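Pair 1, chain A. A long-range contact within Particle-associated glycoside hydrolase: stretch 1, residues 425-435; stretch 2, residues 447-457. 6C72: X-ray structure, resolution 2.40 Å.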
# COMPACT_ATOMS: atom_id res chain seq x y z
N GLY A 425 10.41 -14.44 4.27
CA GLY A 425 10.09 -14.62 2.88
C GLY A 425 11.20 -14.30 1.90
O GLY A 425 10.91 -14.18 0.70
N ASN A 426 12.43 -14.12 2.36
CA ASN A 426 13.54 -13.69 1.53
C ASN A 426 14.25 -14.87 0.85
O ASN A 426 14.19 -16.00 1.32
CB ASN A 426 14.54 -12.88 2.36
CG ASN A 426 13.91 -11.64 2.98
OD1 ASN A 426 13.73 -10.62 2.31
ND2 ASN A 426 13.52 -11.74 4.24
N ARG A 427 14.92 -14.58 -0.27
CA ARG A 427 15.79 -15.54 -0.94
C ARG A 427 17.23 -15.13 -0.72
O ARG A 427 17.67 -14.09 -1.22
CB ARG A 427 15.47 -15.64 -2.42
CG ARG A 427 14.13 -16.25 -2.68
CD ARG A 427 14.22 -17.14 -3.89
NE ARG A 427 14.74 -16.39 -5.02
CZ ARG A 427 14.56 -16.75 -6.28
NH1 ARG A 427 13.86 -17.86 -6.55
NH2 ARG A 427 15.05 -16.02 -7.26
N PHE A 428 17.97 -15.96 -0.01
CA PHE A 428 19.36 -15.68 0.35
C PHE A 428 20.27 -16.55 -0.52
O PHE A 428 20.45 -17.74 -0.26
CB PHE A 428 19.59 -15.93 1.84
CG PHE A 428 18.89 -14.95 2.75
CD1 PHE A 428 19.20 -13.60 2.71
CD2 PHE A 428 17.94 -15.39 3.67
CE1 PHE A 428 18.55 -12.70 3.57
CE2 PHE A 428 17.30 -14.50 4.52
CZ PHE A 428 17.60 -13.16 4.47
N GLN A 429 20.83 -15.95 -1.58
CA GLN A 429 21.77 -16.67 -2.43
C GLN A 429 23.17 -16.43 -1.91
O GLN A 429 23.70 -15.31 -2.01
CB GLN A 429 21.67 -16.24 -3.89
CG GLN A 429 22.55 -17.10 -4.79
CD GLN A 429 22.33 -16.85 -6.27
OE1 GLN A 429 21.80 -17.70 -6.98
NE2 GLN A 429 22.76 -15.68 -6.74
N ASP A 430 23.76 -17.48 -1.33
CA ASP A 430 25.10 -17.48 -0.76
C ASP A 430 25.25 -16.51 0.41
O ASP A 430 26.38 -16.24 0.83
CB ASP A 430 26.19 -17.16 -1.81
CG ASP A 430 26.31 -18.22 -2.90
OD1 ASP A 430 26.08 -19.41 -2.64
OD2 ASP A 430 26.70 -17.85 -4.03
N THR A 431 24.15 -15.98 0.94
CA THR A 431 24.23 -14.99 2.01
C THR A 431 24.79 -15.61 3.28
O THR A 431 24.25 -16.59 3.79
CB THR A 431 22.85 -14.41 2.30
OG1 THR A 431 22.20 -14.06 1.07
CG2 THR A 431 22.97 -13.17 3.18
N THR A 432 25.88 -15.04 3.80
CA THR A 432 26.46 -15.50 5.05
C THR A 432 26.09 -14.56 6.19
O THR A 432 26.18 -13.33 6.06
CB THR A 432 27.98 -15.62 4.95
OG1 THR A 432 28.51 -15.91 6.25
CG2 THR A 432 28.59 -14.32 4.42
N PHE A 433 25.66 -15.15 7.31
CA PHE A 433 25.44 -14.44 8.56
C PHE A 433 26.53 -14.78 9.58
O PHE A 433 26.36 -14.51 10.77
CB PHE A 433 24.06 -14.76 9.14
CG PHE A 433 22.91 -14.05 8.45
CD1 PHE A 433 22.46 -12.81 8.90
CD2 PHE A 433 22.25 -14.65 7.37
CE1 PHE A 433 21.39 -12.17 8.27
CE2 PHE A 433 21.19 -14.02 6.75
CZ PHE A 433 20.75 -12.77 7.19
N GLU A 434 27.64 -15.38 9.13
CA GLU A 434 28.74 -15.70 10.03
C GLU A 434 29.30 -14.44 10.67
O GLU A 434 29.65 -13.47 9.99
CB GLU A 434 29.85 -16.44 9.27
CG GLU A 434 31.03 -16.88 10.17
CD GLU A 434 32.17 -17.59 9.42
OE1 GLU A 434 32.18 -17.58 8.16
OE2 GLU A 434 33.08 -18.15 10.09
N ASN A 435 29.37 -14.45 12.01
CA ASN A 435 29.86 -13.34 12.82
C ASN A 435 29.00 -12.09 12.69
O ASN A 435 29.43 -10.99 13.06
CB ASN A 435 31.32 -12.99 12.49
CG ASN A 435 32.22 -14.19 12.52
OD1 ASN A 435 33.05 -14.38 11.63
ND2 ASN A 435 32.07 -15.02 13.54
N ASN A 447 12.44 -18.31 5.48
CA ASN A 447 13.27 -17.73 4.42
C ASN A 447 13.84 -18.88 3.58
O ASN A 447 13.83 -20.04 4.00
CB ASN A 447 14.39 -16.84 4.98
CG ASN A 447 13.87 -15.56 5.63
OD1 ASN A 447 13.54 -14.58 4.95
ND2 ASN A 447 13.78 -15.56 6.96
N THR A 448 14.29 -18.56 2.38
CA THR A 448 14.87 -19.55 1.48
C THR A 448 16.38 -19.35 1.39
O THR A 448 16.84 -18.27 1.00
CB THR A 448 14.24 -19.48 0.10
OG1 THR A 448 12.84 -19.75 0.23
CG2 THR A 448 14.86 -20.55 -0.83
N PHE A 449 17.14 -20.40 1.68
CA PHE A 449 18.60 -20.32 1.69
C PHE A 449 19.15 -21.10 0.51
O PHE A 449 18.83 -22.28 0.33
CB PHE A 449 19.15 -20.81 3.03
CG PHE A 449 18.65 -20.00 4.17
CD1 PHE A 449 19.31 -18.83 4.57
CD2 PHE A 449 17.47 -20.33 4.81
CE1 PHE A 449 18.83 -18.03 5.62
CE2 PHE A 449 16.98 -19.53 5.85
CZ PHE A 449 17.66 -18.38 6.25
N LEU A 450 19.90 -20.42 -0.35
CA LEU A 450 20.40 -20.97 -1.60
C LEU A 450 21.92 -20.95 -1.62
O LEU A 450 22.56 -20.12 -0.96
CB LEU A 450 19.86 -20.20 -2.80
CG LEU A 450 18.34 -20.17 -2.89
CD1 LEU A 450 17.88 -19.07 -3.84
CD2 LEU A 450 17.86 -21.54 -3.33
N GLY A 451 22.48 -21.87 -2.40
CA GLY A 451 23.92 -21.95 -2.51
C GLY A 451 24.53 -22.25 -1.16
O GLY A 451 24.08 -23.14 -0.42
N THR A 452 25.56 -21.48 -0.81
CA THR A 452 26.26 -21.66 0.45
C THR A 452 25.73 -20.75 1.57
O THR A 452 26.48 -20.42 2.49
CB THR A 452 27.75 -21.40 0.25
OG1 THR A 452 27.93 -20.05 -0.18
CG2 THR A 452 28.29 -22.34 -0.82
N ALA A 453 24.46 -20.32 1.49
CA ALA A 453 23.92 -19.39 2.48
C ALA A 453 23.85 -20.02 3.87
O ALA A 453 23.53 -21.20 4.02
CB ALA A 453 22.54 -18.91 2.07
N THR A 454 24.12 -19.21 4.90
CA THR A 454 24.00 -19.63 6.29
C THR A 454 22.53 -19.80 6.64
O THR A 454 21.77 -18.83 6.65
CB THR A 454 24.65 -18.60 7.21
OG1 THR A 454 26.06 -18.55 6.96
CG2 THR A 454 24.40 -18.97 8.68
N VAL A 455 22.12 -21.04 6.91
CA VAL A 455 20.72 -21.32 7.22
C VAL A 455 20.42 -20.82 8.62
O VAL A 455 21.07 -21.22 9.59
CB VAL A 455 20.41 -22.81 7.07
CG1 VAL A 455 18.96 -23.07 7.41
CG2 VAL A 455 20.70 -23.28 5.65
N ILE A 456 19.46 -19.91 8.73
CA ILE A 456 18.98 -19.39 10.00
C ILE A 456 17.62 -20.02 10.27
O ILE A 456 16.68 -19.85 9.47
CB ILE A 456 18.89 -17.86 10.01
CG1 ILE A 456 20.23 -17.25 9.60
CG2 ILE A 456 18.53 -17.35 11.40
CD1 ILE A 456 21.32 -17.50 10.62
N GLN A 457 17.52 -20.77 11.36
CA GLN A 457 16.24 -21.32 11.75
C GLN A 457 15.30 -20.18 12.11
O GLN A 457 15.73 -19.15 12.64
CB GLN A 457 16.40 -22.26 12.95
CG GLN A 457 17.25 -23.47 12.66
CD GLN A 457 16.67 -24.30 11.54
OE1 GLN A 457 15.45 -24.45 11.46
NE2 GLN A 457 17.54 -24.77 10.61

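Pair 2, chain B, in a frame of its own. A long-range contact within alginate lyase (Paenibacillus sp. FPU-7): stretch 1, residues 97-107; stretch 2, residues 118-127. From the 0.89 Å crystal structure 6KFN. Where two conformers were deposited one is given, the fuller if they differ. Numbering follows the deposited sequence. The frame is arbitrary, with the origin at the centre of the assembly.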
# COMPACT_ATOMS: atom_id res chain seq x y z
N MET B 97 3.57 -2.27 8.59
CA MET B 97 4.33 -3.38 8.05
C MET B 97 3.60 -4.66 8.41
O MET B 97 3.27 -4.86 9.58
CB MET B 97 5.75 -3.41 8.65
CG MET B 97 6.62 -4.58 8.19
SD MET B 97 7.09 -4.56 6.45
CE MET B 97 8.18 -3.18 6.45
N LEU B 98 3.34 -5.51 7.42
CA LEU B 98 2.77 -6.84 7.62
C LEU B 98 3.82 -7.87 7.27
O LEU B 98 4.36 -7.84 6.17
CB LEU B 98 1.53 -7.03 6.75
CG LEU B 98 0.53 -5.87 7.02
CD1 LEU B 98 0.61 -4.70 6.06
CD2 LEU B 98 -0.85 -6.54 6.91
N ASP B 99 4.14 -8.76 8.22
CA ASP B 99 5.02 -9.90 7.99
C ASP B 99 4.22 -11.17 8.25
O ASP B 99 3.68 -11.35 9.35
CB ASP B 99 6.27 -9.91 8.86
CG ASP B 99 7.46 -9.20 8.29
OD1 ASP B 99 7.58 -9.10 7.05
OD2 ASP B 99 8.37 -8.85 9.09
N HIS B 100 4.16 -12.04 7.24
CA HIS B 100 3.43 -13.31 7.34
C HIS B 100 2.07 -13.13 8.00
O HIS B 100 1.65 -13.94 8.82
CB HIS B 100 4.26 -14.44 7.94
CG HIS B 100 4.84 -14.16 9.28
ND1 HIS B 100 4.11 -14.16 10.45
CD2 HIS B 100 6.12 -13.86 9.62
CE1 HIS B 100 4.92 -13.88 11.45
NE2 HIS B 100 6.14 -13.70 10.98
N ALA B 101 1.36 -12.09 7.57
CA ALA B 101 0.04 -11.73 8.09
C ALA B 101 -0.97 -11.89 6.96
O ALA B 101 -0.72 -11.46 5.84
CB ALA B 101 0.05 -10.30 8.60
N ASN B 102 -2.11 -12.49 7.28
CA ASN B 102 -3.05 -12.91 6.26
C ASN B 102 -4.47 -12.54 6.68
O ASN B 102 -4.81 -12.57 7.87
CB ASN B 102 -3.00 -14.42 6.03
CG ASN B 102 -1.60 -14.87 5.66
OD1 ASN B 102 -1.22 -14.84 4.51
ND2 ASN B 102 -0.78 -15.18 6.66
N HIS B 103 -5.31 -12.22 5.70
CA HIS B 103 -6.70 -11.90 5.95
C HIS B 103 -6.86 -10.71 6.90
O HIS B 103 -7.81 -10.63 7.67
CB HIS B 103 -7.52 -13.10 6.45
CG HIS B 103 -7.54 -14.22 5.48
ND1 HIS B 103 -8.35 -14.20 4.37
CD2 HIS B 103 -6.87 -15.39 5.44
CE1 HIS B 103 -8.17 -15.32 3.69
NE2 HIS B 103 -7.28 -16.05 4.31
N VAL B 104 -5.94 -9.74 6.77
CA VAL B 104 -6.03 -8.47 7.48
C VAL B 104 -6.83 -7.51 6.62
O VAL B 104 -6.62 -7.40 5.42
CB VAL B 104 -4.61 -7.93 7.75
CG1 VAL B 104 -4.65 -6.54 8.36
CG2 VAL B 104 -3.82 -8.89 8.63
N GLN B 105 -7.77 -6.80 7.25
CA GLN B 105 -8.58 -5.78 6.59
C GLN B 105 -8.26 -4.42 7.19
O GLN B 105 -8.54 -4.18 8.36
CB GLN B 105 -10.06 -6.08 6.76
CG GLN B 105 -10.49 -7.40 6.19
CD GLN B 105 -11.98 -7.55 6.21
OE1 GLN B 105 -12.62 -7.40 5.20
NE2 GLN B 105 -12.56 -7.72 7.35
N MET B 106 -7.69 -3.56 6.38
CA MET B 106 -7.38 -2.17 6.73
C MET B 106 -8.42 -1.28 6.04
O MET B 106 -8.60 -1.39 4.82
CB MET B 106 -5.98 -1.83 6.25
CG MET B 106 -4.91 -2.49 7.07
SD MET B 106 -3.28 -2.49 6.34
CE MET B 106 -3.49 -3.89 5.21
N ASP B 107 -9.11 -0.43 6.80
CA ASP B 107 -10.24 0.31 6.25
C ASP B 107 -10.32 1.67 6.93
O ASP B 107 -10.28 1.74 8.15
CB ASP B 107 -11.51 -0.53 6.48
CG ASP B 107 -12.74 -0.08 5.73
OD1 ASP B 107 -12.78 1.02 5.18
OD2 ASP B 107 -13.66 -0.95 5.61
N GLY B 118 4.65 3.64 3.09
CA GLY B 118 3.43 3.74 3.86
C GLY B 118 2.94 2.40 4.40
O GLY B 118 2.73 2.25 5.61
N VAL B 119 2.70 1.46 3.49
CA VAL B 119 2.18 0.13 3.81
C VAL B 119 3.04 -0.88 3.08
O VAL B 119 3.28 -0.71 1.88
CB VAL B 119 0.71 -0.01 3.41
CG1 VAL B 119 0.17 -1.44 3.65
CG2 VAL B 119 -0.14 1.01 4.17
N HIS B 120 3.44 -1.94 3.75
CA HIS B 120 4.27 -2.97 3.13
C HIS B 120 3.73 -4.35 3.49
O HIS B 120 3.66 -4.71 4.66
CB HIS B 120 5.70 -2.83 3.58
CG HIS B 120 6.71 -3.63 2.81
ND1 HIS B 120 8.00 -3.20 2.73
CD2 HIS B 120 6.65 -4.75 2.04
CE1 HIS B 120 8.71 -4.06 2.01
NE2 HIS B 120 7.92 -5.03 1.63
N PHE B 121 3.30 -5.11 2.46
CA PHE B 121 2.91 -6.51 2.61
C PHE B 121 4.16 -7.37 2.38
O PHE B 121 4.68 -7.39 1.27
CB PHE B 121 1.85 -6.90 1.59
CG PHE B 121 0.59 -6.07 1.65
CD1 PHE B 121 -0.40 -6.40 2.53
CD2 PHE B 121 0.40 -4.99 0.83
CE1 PHE B 121 -1.56 -5.66 2.60
CE2 PHE B 121 -0.76 -4.25 0.88
CZ PHE B 121 -1.77 -4.59 1.78
N ARG B 122 4.66 -8.03 3.43
CA ARG B 122 5.96 -8.69 3.34
C ARG B 122 5.89 -10.11 3.87
O ARG B 122 5.00 -10.50 4.64
CB ARG B 122 7.00 -7.84 4.11
CG ARG B 122 8.45 -8.17 3.80
CD ARG B 122 9.43 -7.21 4.44
NE ARG B 122 9.46 -7.40 5.89
CZ ARG B 122 10.20 -6.67 6.71
NH1 ARG B 122 11.03 -5.75 6.25
NH2 ARG B 122 10.14 -6.89 8.02
N ASP B 123 6.89 -10.90 3.47
CA ASP B 123 7.12 -12.22 4.06
C ASP B 123 5.86 -13.08 4.00
O ASP B 123 5.39 -13.64 4.98
CB ASP B 123 7.68 -12.11 5.48
CG ASP B 123 8.25 -13.40 6.01
OD1 ASP B 123 8.67 -14.25 5.20
OD2 ASP B 123 8.34 -13.54 7.25
N GLY B 124 5.33 -13.20 2.77
CA GLY B 124 4.22 -14.11 2.54
C GLY B 124 2.85 -13.56 2.90
O GLY B 124 1.87 -14.29 2.76
N SER B 125 2.75 -12.32 3.33
CA SER B 125 1.47 -11.75 3.74
C SER B 125 0.51 -11.73 2.57
O SER B 125 0.77 -11.05 1.57
CB SER B 125 1.67 -10.31 4.23
OG SER B 125 2.39 -10.26 5.44
N SER B 126 -0.62 -12.46 2.70
CA SER B 126 -1.51 -12.73 1.59
C SER B 126 -2.96 -12.55 1.99
O SER B 126 -3.35 -12.61 3.15
CB SER B 126 -1.28 -14.15 1.08
OG SER B 126 0.03 -14.34 0.59
N ASP B 127 -3.80 -12.36 0.95
CA ASP B 127 -5.24 -12.31 1.15
C ASP B 127 -5.65 -11.17 2.07
O ASP B 127 -6.63 -11.28 2.82
CB ASP B 127 -5.83 -13.65 1.62
CG ASP B 127 -5.47 -14.76 0.66
OD1 ASP B 127 -5.97 -14.71 -0.49
OD2 ASP B 127 -4.67 -15.66 1.03
O HOH W 1 9.53 -11.65 9.14
O HOH W 2 1.88 -15.58 5.46
O HOH W 3 -3.45 -16.35 3.26
O HOH W 4 0.26 -16.85 3.14

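In both pairs a short strand lies parallel to a second one and the second stretch then bends through a tight turn beside the end of the first. Fourteen central residues superpose on N, CA and C with an RMSD of 0.8 Å. The strand axes run at 15° in pair 1 and 6° in pair 2, with closest approaches of 4.7 and 4.9 Å. Three bridges correspond one to one: R427(A)–T448(A), F428(A)–F449(A) and Q429(A)–L450(A) match M97(B)–H120(B), L98(B)–F121(B) and D99(B)–R122(B).

The hydrogen bonding follows the same register. F428(A) N donates to T448(A) O (2.8 Å) and L450(A) N to F428(A) O (2.7 Å); the equivalents are L98(B) N to H120(B) O (2.9 Å) and R122(B) N to L98(B) O (2.8 Å, at a more bent 141°). The ladder is extended by D430(A) N to L450(A) O (2.9 Å) and by H100(B) N to R122(B) O (3.1 Å). A turn then begins at the residue whose carbonyl accepts that last bond, type II' from L450(A) to A453(A) and type I' from R122(B) to S125(B). Each is closed by a backbone bond, A453(A) N to L450(A) O (3.1 Å) and S125(B) N to R122(B) O (3.2 Å).

The face carrying the middle bridge is apolar in both. In pair 1 the rings of F428(A) and F449(A) are near parallel (26°) but slid apart, with centroids at 5.4 Å, so the rings barely overlap; their closest approach is F428(A) CD2 to F449(A) CE1, 3.4 Å. Pair 2 keeps the phenylalanine, F121(B), but sets a leucine against it: L98(B) CD1 lies 4.0 Å from F121(B) CD1, and M106(B) CE adds a contact at 3.7 Å to F121(B) CE1.

The face of the outer bridges differs more. Pair 1 relies on loose contact, R427(A) CD to L450(A) CD1 at 4.1 Å. At the position of L450(A), R122(B) forms a two-pronged salt bridge with D99(B): NE to OD1 and NH2 to OD2, both 2.8 Å. M97(B) SD lies over one face of the guanidinium, 3.7 Å from R122(B) NE, while D99(B) OD1 meets its edge.

The turn is secured from different sides. In pair 1 the first stretch supplies the anchor, from the residue just past its strand: D430(A) OD1 accepts from T452(A) N (2.8 Å) and T452(A) OG1 (3.1 Å). G451(A) fits here, since an ideal CB would fall 2.1 Å from D430(A) OD1. In pair 2 the turn supplies it: S125(B), at the position of A453(A), donates through OG to R122(B) O (2.7 Å) and accepts from A101(B) N (3.0 Å). Beyond it, T454(A) N bonds to T431(A) O (2.8 Å), whereas S126(B) N bonds only weakly to A101(B) O (3.3 Å) and also reaches N102(B) OD1 (3.0 Å).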